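Local coordinates for protein L-lysine 6-monooxygenase involved in desferrioxamine biosynthesis (Erwinia amylovora CFBP1430, PDB 5O8P) that binds FAD and probably uses NADPH to N-hydroxylate cadaverine, a step in making the siderophore desferrioxamine in the fire blight pathogen, at residues 12-17 / 155-160. Residues are numbered along the deposited sequence; the frame is centred on the assembly and turned at random.
Sequences IGIGIG and LVLGTG. With FAD (flavin-adenine dinucleotide), chain C.
Ile14 and Leu157 sit side by side on neighbouring parallel strands, both side chains leaving the same face of the sheet, and Ile14 CD1 meets Leu157 CD2 at 3.9 Å. Leu155 shares that face. Its CG stands anti to the carbonyl carbon (chi1 -56°); of its two methyls, CD2 is the one that comes to 4.1 Å from Ile12 CB. Val156 turns to the other face, where the facing residue is Gly13, and its CG1 lies 3.7 Å from Ile12 O.

Between the strands, three backbone hydrogen bonds tie 12-17 to 155-160. Val156 N gives to Ile12 O at 3.0 Å, and Val156 O in turn accepts from Ile14 N; both are fairly straight, with N-H...O angles of 159°. The third, Gly158 N to Ile14 O, bends to 137° as the second strand gives way to a loop. From there on the partners are mostly glycine. Gly15 CA faces Gly158 O and Thr159 CA, with no side chain between the two loops. The FAD lies against both loops: Gly15 CA is 3.2 Å from the ribose O4B, Thr159 CG2 approaches adenine C8A at 3.9 Å, and Gly17 and Gly160 come up against the diphosphate and its ribose linkage.

Further out, Asn20 ND2 hydrogen-bonds to Gly15 O, and Asp39 OD1 accepts from Ile16 N while also binding the cofactor. Phe349 packs on both Ile14 and Leu157. With Gly17 as N-cap of helix 18-27, strand 8-14, the glycine-rich turn, that helix and strand 35-38 make the beta-alpha-beta unit of a Rossmann-like FAD domain, as in other flavin-dependent N-hydroxylases; the adjoining parallel strand 155-157 brings the Gly158-Gly160 loop to the same FAD pocket.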
# COMPACT_ATOMS: atom_id res chain seq x y z
N ILE B 12 -37.83 -25.13 6.05
CA ILE B 12 -36.88 -25.55 7.09
C ILE B 12 -35.48 -25.52 6.49
O ILE B 12 -35.26 -26.09 5.42
CB ILE B 12 -37.14 -26.99 7.58
CG1 ILE B 12 -38.45 -27.09 8.33
CG2 ILE B 12 -36.03 -27.46 8.52
CD1 ILE B 12 -38.93 -28.52 8.46
N GLY B 13 -34.56 -24.86 7.18
CA GLY B 13 -33.15 -24.88 6.80
C GLY B 13 -32.49 -25.99 7.59
O GLY B 13 -32.65 -26.06 8.81
N ILE B 14 -31.76 -26.86 6.90
CA ILE B 14 -31.02 -27.94 7.56
C ILE B 14 -29.53 -27.64 7.44
O ILE B 14 -28.99 -27.66 6.36
CB ILE B 14 -31.31 -29.30 6.90
CG1 ILE B 14 -32.80 -29.61 7.00
CG2 ILE B 14 -30.45 -30.40 7.52
CD1 ILE B 14 -33.21 -30.84 6.21
N GLY B 15 -28.90 -27.37 8.57
CA GLY B 15 -27.51 -26.93 8.64
C GLY B 15 -27.47 -25.45 8.91
O GLY B 15 -28.22 -24.72 8.30
N ILE B 16 -26.65 -25.01 9.86
CA ILE B 16 -26.48 -23.59 10.17
C ILE B 16 -25.00 -23.24 10.07
O ILE B 16 -24.27 -23.04 11.08
CB ILE B 16 -27.07 -23.21 11.55
CG1 ILE B 16 -28.54 -23.62 11.64
CG2 ILE B 16 -26.98 -21.71 11.77
CD1 ILE B 16 -29.07 -23.60 13.05
N GLY B 17 -24.55 -23.19 8.83
CA GLY B 17 -23.26 -22.59 8.50
C GLY B 17 -23.49 -21.12 8.30
O GLY B 17 -24.60 -20.65 8.55
N LEU B 155 -37.56 -27.05 1.74
CA LEU B 155 -36.29 -27.26 2.44
C LEU B 155 -35.17 -26.44 1.81
O LEU B 155 -35.15 -26.24 0.60
CB LEU B 155 -35.91 -28.74 2.36
CG LEU B 155 -36.92 -29.74 2.87
CD1 LEU B 155 -36.49 -31.14 2.49
CD2 LEU B 155 -37.07 -29.58 4.37
N VAL B 156 -34.23 -26.00 2.63
CA VAL B 156 -33.02 -25.37 2.11
C VAL B 156 -31.84 -26.03 2.82
O VAL B 156 -31.66 -25.88 4.03
CB VAL B 156 -33.08 -23.81 2.17
CG1 VAL B 156 -34.06 -23.31 3.21
CG2 VAL B 156 -31.71 -23.17 2.41
N LEU B 157 -31.05 -26.76 2.03
CA LEU B 157 -29.95 -27.59 2.53
C LEU B 157 -28.63 -26.81 2.58
O LEU B 157 -27.98 -26.63 1.56
CB LEU B 157 -29.79 -28.84 1.64
CG LEU B 157 -31.06 -29.66 1.41
CD1 LEU B 157 -30.80 -30.88 0.53
CD2 LEU B 157 -31.70 -30.10 2.70
N GLY B 158 -28.27 -26.32 3.77
CA GLY B 158 -27.01 -25.62 3.99
C GLY B 158 -26.06 -26.45 4.83
O GLY B 158 -25.41 -25.93 5.73
N THR B 159 -25.99 -27.74 4.49
CA THR B 159 -25.27 -28.78 5.24
C THR B 159 -23.76 -28.54 5.24
O THR B 159 -23.08 -28.85 6.20
CB THR B 159 -25.61 -30.19 4.62
OG1 THR B 159 -26.73 -30.75 5.33
CG2 THR B 159 -24.46 -31.20 4.66
N GLY B 160 -23.25 -27.99 4.14
CA GLY B 160 -21.84 -27.75 4.01
C GLY B 160 -21.06 -28.96 3.54
O GLY B 160 -21.61 -30.07 3.47
PA FAD C . -20.61 -25.12 7.33
O1A FAD C . -19.69 -24.64 8.43
O2A FAD C . -20.24 -26.36 6.54
O5B FAD C . -22.05 -25.33 8.03
C5B FAD C . -22.75 -26.57 8.00
C4B FAD C . -23.47 -26.88 9.31
O4B FAD C . -24.47 -27.88 9.07
C3B FAD C . -22.54 -27.46 10.37
O3B FAD C . -22.77 -26.77 11.61
C2B FAD C . -22.87 -28.95 10.41
O2B FAD C . -22.70 -29.55 11.70
C1B FAD C . -24.34 -28.95 10.01
N9A FAD C . -24.88 -30.25 9.51
C8A FAD C . -24.38 -31.05 8.55
N7A FAD C . -25.18 -32.14 8.39
C5A FAD C . -26.21 -32.04 9.26
C6A FAD C . -27.42 -32.83 9.63
N6A FAD C . -27.70 -34.00 9.01
N1A FAD C . -28.23 -32.34 10.60
C2A FAD C . -27.97 -31.18 11.24
N3A FAD C . -26.89 -30.42 10.95
C4A FAD C . -26.00 -30.78 9.99
N1 FAD C . -15.13 -18.07 2.28
C2 FAD C . -15.10 -16.71 2.19
O2 FAD C . -15.87 -16.16 1.37
N3 FAD C . -14.29 -15.95 2.95
C4 FAD C . -13.44 -16.49 3.85
O4 FAD C . -12.69 -15.77 4.53
C4X FAD C . -13.41 -17.97 4.01
N5 FAD C . -12.59 -18.57 4.89
C5X FAD C . -12.58 -19.92 5.01
C6 FAD C . -11.71 -20.49 5.94
C7 FAD C . -11.65 -21.87 6.12
C7M FAD C . -10.69 -22.46 7.13
C8 FAD C . -12.53 -22.74 5.31
C8M FAD C . -12.49 -24.24 5.48
C9 FAD C . -13.41 -22.19 4.37
C9A FAD C . -13.48 -20.79 4.18
N10 FAD C . -14.37 -20.17 3.23
C10 FAD C . -14.33 -18.75 3.14
C1' FAD C . -15.31 -20.92 2.36
C2' FAD C . -16.73 -21.03 2.97
O2' FAD C . -17.16 -19.75 3.46
C3' FAD C . -16.85 -22.08 4.09
O3' FAD C . -16.53 -23.39 3.58
C4' FAD C . -18.24 -22.14 4.72
O4' FAD C . -18.14 -22.64 6.06
C5' FAD C . -19.22 -23.03 3.95
O5' FAD C . -20.55 -22.63 4.25
P FAD C . -21.58 -23.66 4.91
O1P FAD C . -22.88 -22.93 5.18
O2P FAD C . -21.56 -24.84 3.98
O3P FAD C . -20.77 -23.86 6.31